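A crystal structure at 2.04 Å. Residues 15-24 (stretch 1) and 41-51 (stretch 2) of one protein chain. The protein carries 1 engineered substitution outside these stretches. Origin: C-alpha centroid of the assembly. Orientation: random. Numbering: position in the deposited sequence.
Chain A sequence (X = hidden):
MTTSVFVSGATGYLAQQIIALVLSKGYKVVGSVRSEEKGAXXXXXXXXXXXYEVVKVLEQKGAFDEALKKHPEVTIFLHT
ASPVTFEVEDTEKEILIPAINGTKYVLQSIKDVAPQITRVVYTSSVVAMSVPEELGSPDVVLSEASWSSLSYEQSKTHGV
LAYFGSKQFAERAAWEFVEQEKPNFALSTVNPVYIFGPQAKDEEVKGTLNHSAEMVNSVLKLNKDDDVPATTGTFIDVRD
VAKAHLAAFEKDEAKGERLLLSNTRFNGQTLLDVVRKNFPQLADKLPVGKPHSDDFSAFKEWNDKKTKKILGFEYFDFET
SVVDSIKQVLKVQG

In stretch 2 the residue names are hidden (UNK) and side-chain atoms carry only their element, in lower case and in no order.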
ATOM      1  N   ALA A  15      -4.740  -3.358  -2.755  1.00 17.63           N
ATOM      2  CA  ALA A  15      -5.295  -4.662  -2.540  1.00 20.47           C
ATOM      3  C   ALA A  15      -5.839  -5.274  -3.837  1.00 19.71           C
ATOM      4  O   ALA A  15      -5.599  -6.382  -4.090  1.00 21.12           O
ATOM      5  CB  ALA A  15      -6.365  -4.585  -1.510  1.00 21.28           C
ATOM      6  N   GLN A  16      -6.515  -4.478  -4.647  1.00 22.90           N
ATOM      7  CA  GLN A  16      -7.003  -4.906  -5.944  1.00 21.51           C
ATOM      8  C   GLN A  16      -5.911  -5.297  -6.937  1.00 20.79           C
ATOM      9  O   GLN A  16      -6.074  -6.193  -7.625  1.00 21.80           O
ATOM     10  CB  GLN A  16      -7.992  -3.924  -6.542  1.00 23.12           C
ATOM     11  CG  GLN A  16      -9.327  -3.914  -5.844  1.00 26.23           C
ATOM     12  CD  GLN A  16     -10.436  -3.250  -6.609  1.00 26.26           C
ATOM     13  OE1 GLN A  16     -10.735  -3.616  -7.698  1.00 25.14           O
ATOM     14  NE2 GLN A  16     -11.056  -2.282  -6.000  1.00 25.45           N
ATOM     15  N   GLN A  17      -4.827  -4.553  -6.992  1.00 22.51           N
ATOM     16  CA  GLN A  17      -3.693  -4.910  -7.773  1.00 20.40           C
ATOM     17  C   GLN A  17      -3.027  -6.186  -7.274  1.00 21.04           C
ATOM     18  O   GLN A  17      -2.662  -6.976  -8.025  1.00 20.97           O
ATOM     19  CB  GLN A  17      -2.702  -3.760  -7.890  1.00 20.75           C
ATOM     20  CG  GLN A  17      -3.105  -2.650  -8.851  1.00 21.92           C
ATOM     21  CD  GLN A  17      -2.885  -2.993 -10.321  1.00 22.30           C
ATOM     22  OE1 GLN A  17      -2.789  -4.085 -10.677  1.00 23.19           O
ATOM     23  NE2 GLN A  17      -2.823  -2.023 -11.124  1.00 24.19           N
ATOM     24  N   ILE A  18      -2.927  -6.346  -5.979  1.00 19.63           N
ATOM     25  CA  ILE A  18      -2.432  -7.554  -5.410  1.00 18.90           C
ATOM     26  C   ILE A  18      -3.336  -8.720  -5.832  1.00 21.89           C
ATOM     27  O   ILE A  18      -2.858  -9.690  -6.248  1.00 22.14           O
ATOM     28  CB  ILE A  18      -2.373  -7.449  -3.871  1.00 18.42           C
ATOM     29  CG1 ILE A  18      -1.227  -6.538  -3.438  1.00 19.51           C
ATOM     30  CG2 ILE A  18      -2.257  -8.809  -3.198  1.00 18.78           C
ATOM     31  CD1 ILE A  18      -1.171  -6.278  -1.973  1.00 23.59           C
ATOM     32  N   ILE A  19      -4.633  -8.550  -5.725  1.00 21.02           N
ATOM     33  CA  ILE A  19      -5.572  -9.574  -6.059  1.00 21.70           C
ATOM     34  C   ILE A  19      -5.473  -9.961  -7.535  1.00 20.98           C
ATOM     35  O   ILE A  19      -5.373 -11.064  -7.826  1.00 18.11           O
ATOM     36  CB  ILE A  19      -7.010  -9.163  -5.676  1.00 20.64           C
ATOM     37  CG1 ILE A  19      -7.179  -9.093  -4.152  1.00 24.02           C
ATOM     38  CG2 ILE A  19      -8.041 -10.086  -6.302  1.00 20.05           C
ATOM     39  CD1 ILE A  19      -8.383  -8.387  -3.666  1.00 23.61           C
ATOM     40  N   ALA A  20      -5.415  -8.987  -8.419  1.00 21.11           N
ATOM     41  CA  ALA A  20      -5.284  -9.246  -9.836  1.00 22.98           C
ATOM     42  C   ALA A  20      -4.006  -9.992 -10.149  1.00 27.54           C
ATOM     43  O   ALA A  20      -4.023 -10.864 -10.938  1.00 28.28           O
ATOM     44  CB  ALA A  20      -5.359  -7.980 -10.629  1.00 23.68           C
ATOM     45  N   LEU A  21      -2.913  -9.629  -9.520  1.00 23.47           N
ATOM     46  CA  LEU A  21      -1.716 -10.359  -9.695  1.00 22.08           C
ATOM     47  C   LEU A  21      -1.780 -11.773  -9.154  1.00 23.27           C
ATOM     48  O   LEU A  21      -1.417 -12.666  -9.807  1.00 24.69           O
ATOM     49  CB  LEU A  21      -0.550  -9.638  -9.087  1.00 26.76           C
ATOM     50  CG  LEU A  21       0.772 -10.397  -9.094  1.00 25.38           C
ATOM     51  CD1 LEU A  21       1.217 -10.694 -10.488  1.00 24.12           C
ATOM     52  CD2 LEU A  21       1.867  -9.698  -8.319  1.00 19.10           C
ATOM     53  N   VAL A  22      -2.269 -11.940  -7.958  1.00 22.22           N
ATOM     54  CA  VAL A  22      -2.354 -13.248  -7.346  1.00 25.17           C
ATOM     55  C   VAL A  22      -3.274 -14.205  -8.141  1.00 26.14           C
ATOM     56  O   VAL A  22      -2.951 -15.322  -8.355  1.00 28.18           O
ATOM     57  CB  VAL A  22      -2.716 -13.081  -5.864  1.00 27.05           C
ATOM     58  CG1 VAL A  22      -3.450 -14.240  -5.292  1.00 26.66           C
ATOM     59  CG2 VAL A  22      -1.494 -12.697  -5.062  1.00 26.37           C
ATOM     60  N   LEU A  23      -4.372 -13.702  -8.617  1.00 21.77           N
ATOM     61  CA  LEU A  23      -5.253 -14.442  -9.452  1.00 26.66           C
ATOM     62  C   LEU A  23      -4.579 -14.852 -10.762  1.00 27.64           C
ATOM     63  O   LEU A  23      -4.768 -15.910 -11.206  1.00 29.89           O
ATOM     64  CB  LEU A  23      -6.510 -13.670  -9.719  1.00 23.93           C
ATOM     65  CG  LEU A  23      -7.490 -13.567  -8.549  1.00 27.54           C
ATOM     66  CD1 LEU A  23      -8.678 -12.734  -8.875  1.00 26.52           C
ATOM     67  CD2 LEU A  23      -7.945 -14.902  -8.056  1.00 25.03           C
ATOM     68  N   SER A  24      -3.772 -13.989 -11.324  1.00 27.34           N
ATOM     69  CA  SER A  24      -3.082 -14.266 -12.553  1.00 27.15           C
ATOM     70  C   SER A  24      -2.098 -15.413 -12.458  1.00 32.15           C
ATOM     71  O   SER A  24      -1.862 -16.093 -13.390  1.00 28.55           O
ATOM     72  CB  SER A  24      -2.439 -13.017 -13.121  1.00 30.61           C
ATOM     73  OG  SER A  24      -1.194 -12.789 -12.596  1.00 29.67           O
ATOM     74  N   UNK A  41     -19.591  -6.460  -5.488  1.00 30.15           N
ATOM     75  CA  UNK A  41     -18.994  -5.763  -6.608  1.00 33.07           C
ATOM     76  C   UNK A  41     -17.690  -6.377  -7.020  1.00 31.80           C
ATOM     77  O   UNK A  41     -17.470  -6.569  -8.156  1.00 31.60           O
ATOM     78  n   UNK A  41     -17.125  -2.762  -7.091  1.00 37.16           N
ATOM     79  c   UNK A  41     -18.792  -4.293  -6.320  1.00 31.01           C
ATOM     80  o   UNK A  41     -18.408  -3.708  -8.579  1.00 42.53           O
ATOM     81  c   UNK A  41     -18.076  -3.565  -7.437  1.00 37.76           C
ATOM     82  N   UNK A  42     -16.842  -6.709  -6.065  1.00 29.93           N
ATOM     83  CA  UNK A  42     -15.565  -7.330  -6.352  1.00 26.41           C
ATOM     84  C   UNK A  42     -15.708  -8.669  -7.018  1.00 27.31           C
ATOM     85  O   UNK A  42     -14.985  -8.990  -7.910  1.00 28.58           O
ATOM     86  c   UNK A  42     -13.433  -6.508  -3.196  1.00 25.43           C
ATOM     87  c   UNK A  42     -13.411  -5.358  -5.420  1.00 22.17           C
ATOM     88  c   UNK A  42     -14.224  -6.169  -4.459  1.00 26.23           C
ATOM     89  c   UNK A  42     -14.741  -7.447  -5.095  1.00 26.57           C
ATOM     90  N   UNK A  43     -16.683  -9.417  -6.584  1.00 27.04           N
ATOM     91  CA  UNK A  43     -16.966 -10.684  -7.178  1.00 31.00           C
ATOM     92  C   UNK A  43     -17.328 -10.564  -8.645  1.00 30.25           C
ATOM     93  O   UNK A  43     -16.855 -11.324  -9.411  1.00 31.11           O
ATOM     94  c   UNK A  43     -18.063 -11.386  -6.420  1.00 33.58           C
ATOM     95  c   UNK A  43     -17.426 -13.786  -6.569  1.00 36.43           C
ATOM     96  n   UNK A  43     -16.830 -16.160  -6.896  1.00 35.97           N
ATOM     97  c   UNK A  43     -17.865 -15.141  -7.024  1.00 37.32           C
ATOM     98  c   UNK A  43     -18.430 -12.740  -6.954  1.00 41.03           C
ATOM     99  N   UNK A  44     -18.104  -9.569  -9.022  1.00 28.99           N
ATOM    100  CA  UNK A  44     -18.404  -9.345 -10.416  1.00 29.28           C
ATOM    101  C   UNK A  44     -17.178  -9.005 -11.247  1.00 28.91           C
ATOM    102  O   UNK A  44     -17.066  -9.402 -12.352  1.00 30.05           O
ATOM    103  c   UNK A  44     -21.724  -6.230  -9.284  1.00 46.48           C
ATOM    104  c   UNK A  44     -19.443  -8.249 -10.592  1.00 36.72           C
ATOM    105  c   UNK A  44     -20.765  -8.496  -9.925  1.00 41.53           C
ATOM    106  c   UNK A  44     -21.791  -7.424 -10.226  1.00 44.03           C
ATOM    107  n   UNK A  44     -22.241  -6.345  -7.892  1.00 44.73           N
ATOM    108  N   UNK A  45     -16.311  -8.184 -10.706  1.00 31.27           N
ATOM    109  CA  UNK A  45     -15.053  -7.852 -11.337  1.00 29.66           C
ATOM    110  C   UNK A  45     -14.046  -8.978 -11.454  1.00 27.17           C
ATOM    111  O   UNK A  45     -13.443  -9.129 -12.446  1.00 32.56           O
ATOM    112  c   UNK A  45     -15.548  -4.938 -12.125  1.00 32.80           C
ATOM    113  c   UNK A  45     -14.766  -4.251  -9.813  1.00 34.48           C
ATOM    114  c   UNK A  45     -15.277  -5.379 -10.696  1.00 32.01           C
ATOM    115  c   UNK A  45     -14.435  -6.637 -10.670  1.00 28.28           C
ATOM    116  N   UNK A  46     -13.874  -9.748 -10.406  1.00 29.80           N
ATOM    117  CA  UNK A  46     -12.833 -10.761 -10.364  1.00 26.89           C
ATOM    118  C   UNK A  46     -13.179 -12.221 -10.691  1.00 29.37           C
ATOM    119  O   UNK A  46     -12.321 -13.001 -10.906  1.00 31.32           O
ATOM    120  c   UNK A  46     -11.107  -7.139  -8.256  1.00 26.78           C
ATOM    121  c   UNK A  46     -10.027  -6.949  -9.068  1.00 28.83           C
ATOM    122  c   UNK A  46     -11.751  -8.333  -8.259  1.00 26.21           C
ATOM    123  c   UNK A  46     -11.317  -9.349  -9.027  1.00 25.71           C
ATOM    124  c   UNK A  46     -12.050 -10.632  -9.073  1.00 29.07           C
ATOM    125  c   UNK A  46     -10.235  -9.135  -9.832  1.00 29.09           C
ATOM    126  c   UNK A  46      -9.581  -7.948  -9.846  1.00 26.08           C
ATOM    127  o   UNK A  46      -9.402  -5.766  -9.057  1.00 32.99           O
ATOM    128  N   UNK A  47     -14.443 -12.560 -10.728  1.00 28.99           N
ATOM    129  CA  UNK A  47     -14.838 -13.873 -11.146  1.00 33.57           C
ATOM    130  C   UNK A  47     -14.795 -14.990 -10.136  1.00 33.64           C
ATOM    131  O   UNK A  47     -14.810 -14.805  -8.964  1.00 31.99           O
ATOM    132  N   UNK A  48     -14.775 -16.173 -10.662  1.00 32.93           N
ATOM    133  CA  UNK A  48     -15.029 -17.374  -9.911  1.00 36.81           C
ATOM    134  C   UNK A  48     -14.005 -17.751  -8.844  1.00 33.14           C
ATOM    135  O   UNK A  48     -14.333 -18.380  -7.897  1.00 32.98           O
ATOM    136  c   UNK A  48     -16.563 -18.329 -11.663  1.00 42.51           C
ATOM    137  c   UNK A  48     -15.308 -18.529 -10.847  1.00 39.84           C
ATOM    138  o   UNK A  48     -17.483 -17.611 -11.281  1.00 44.25           O
ATOM    139  o   UNK A  48     -16.609 -18.901 -12.720  1.00 52.30           O
ATOM    140  N   UNK A  49     -12.763 -17.380  -9.063  1.00 32.14           N
ATOM    141  CA  UNK A  49     -11.676 -17.710  -8.168  1.00 33.61           C
ATOM    142  C   UNK A  49     -11.557 -16.709  -7.013  1.00 28.68           C
ATOM    143  O   UNK A  49     -10.682 -16.778  -6.224  1.00 27.94           O
ATOM    144  c   UNK A  49     -10.305 -19.209  -9.648  1.00 38.13           C
ATOM    145  o   UNK A  49     -11.123 -20.099  -9.382  1.00 37.72           O
ATOM    146  o   UNK A  49      -9.405 -19.363 -10.467  1.00 37.70           O
ATOM    147  c   UNK A  49     -10.384 -17.887  -8.932  1.00 31.05           C
ATOM    148  N   UNK A  50     -12.483 -15.797  -6.949  1.00 28.07           N
ATOM    149  CA  UNK A  50     -12.527 -14.838  -5.899  1.00 32.52           C
ATOM    150  C   UNK A  50     -13.743 -15.002  -5.006  1.00 30.52           C
ATOM    151  O   UNK A  50     -14.839 -15.009  -5.464  1.00 34.11           O
ATOM    152  c   UNK A  50     -12.908 -10.491  -3.393  1.00 27.79           C
ATOM    153  c   UNK A  50     -12.552 -13.421  -6.438  1.00 29.91           C
ATOM    154  c   UNK A  50     -14.013 -10.946  -4.040  1.00 28.67           C
ATOM    155  c   UNK A  50     -12.685 -12.375  -5.376  1.00 25.48           C
ATOM    156  c   UNK A  50     -11.595 -11.926  -4.711  1.00 24.26           C
ATOM    157  c   UNK A  50     -11.695 -10.991  -3.733  1.00 26.82           C
ATOM    158  c   UNK A  50     -13.891 -11.880  -5.038  1.00 26.52           C
ATOM    159  N   UNK A  51     -13.521 -15.058  -3.723  1.00 28.45           N
ATOM    160  CA  UNK A  51     -14.592 -15.016  -2.774  1.00 31.34           C
ATOM    161  C   UNK A  51     -14.334 -14.022  -1.650  1.00 28.73           C
ATOM    162  O   UNK A  51     -13.265 -13.587  -1.497  1.00 26.46           O
ATOM    163  c   UNK A  51     -14.990 -16.392  -2.301  1.00 33.05           C
ATOM    164  o   UNK A  51     -13.966 -17.074  -1.717  1.00 36.82           O
TER

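Position 41 carries two side-chain carbons, the second bearing one oxygen and one nitrogen. Oxygen and nitrogen on one carbon make a short amide, N41; it sits on the helix, but its side chain makes no contact with stretch 1.

Position 42 has four carbons forked at the second, with CA-to-CB directed toward stretch 1; a terminal carbon of position 42 lies 3.8 Å from Q16 CD. This is L42, buried, packing through CD2 against the amide end of that glutamine.

Position 43 is a row of four carbons ending in nitrogen, out of reach of stretch 1. It is K43, and its amine works locally: K43 NZ donates to the backbone O of position 50 at 2.7 Å and to the O of position 47 at 3.2 Å, tying the helix to the turn that follows.

Position 44 repeats the pattern, exposed and out of reach: K44.

Position 45 shows four carbons forked at the second, pointing toward stretch 1 yet barely reaching it: L45.

Position 46 has one carbon, then a six-carbon ring bearing an oxygen. The ring lies among Q16, I19, A20 and L23, and the oxygen of position 46 is 2.9 Å from Q16 OE1. A hydroxylated ring is tyrosine, Y46. Its OH donates to that oxygen near the ring plane, while I19 CG2 stands over one face, 4.3 Å from the centroid of the Y46 ring.

Position 47 has no side-chain atoms. With phi 83° and psi -161°, a CB would jam against the carbonyl O of Y46, so the backbone alone calls for glycine: G47, the first residue to leave helical phi/psi.

Position 48 has two carbons, the second with two oxygens: a carboxylate, D48, exposed and out of reach of stretch 1.

Position 49 has the same atoms but points toward stretch 1; L23 CD2 lies 3.8 Å from the backbone O of position 49 and 4.0 Å from its CB. This is D49.

Position 50 is one carbon and a bare six-carbon ring, buried; a ring carbon of position 50 lies 4.2 Å from I19 CD1. This is F50.

Position 51, one carbon and one oxygen, is S51, out of reach in the strand.

The contact works as a knob in a hole. The helix axes approach only to 12.1 Å, crossing at -40°, and the tyrosine side chain reaches across to sit among its four neighbours, with A20 CB 4.3 Å from Y46 CE1 and L23 CD1 4.0 Å from Y46 CB. One hydrogen bond satisfies its hydroxyl. The type I turn from G47 to F50 then brings D49 and F50 back to the same helix, extending the packing past the tyrosine.

Stretch 2 41-51: NLKKLYGDDFS
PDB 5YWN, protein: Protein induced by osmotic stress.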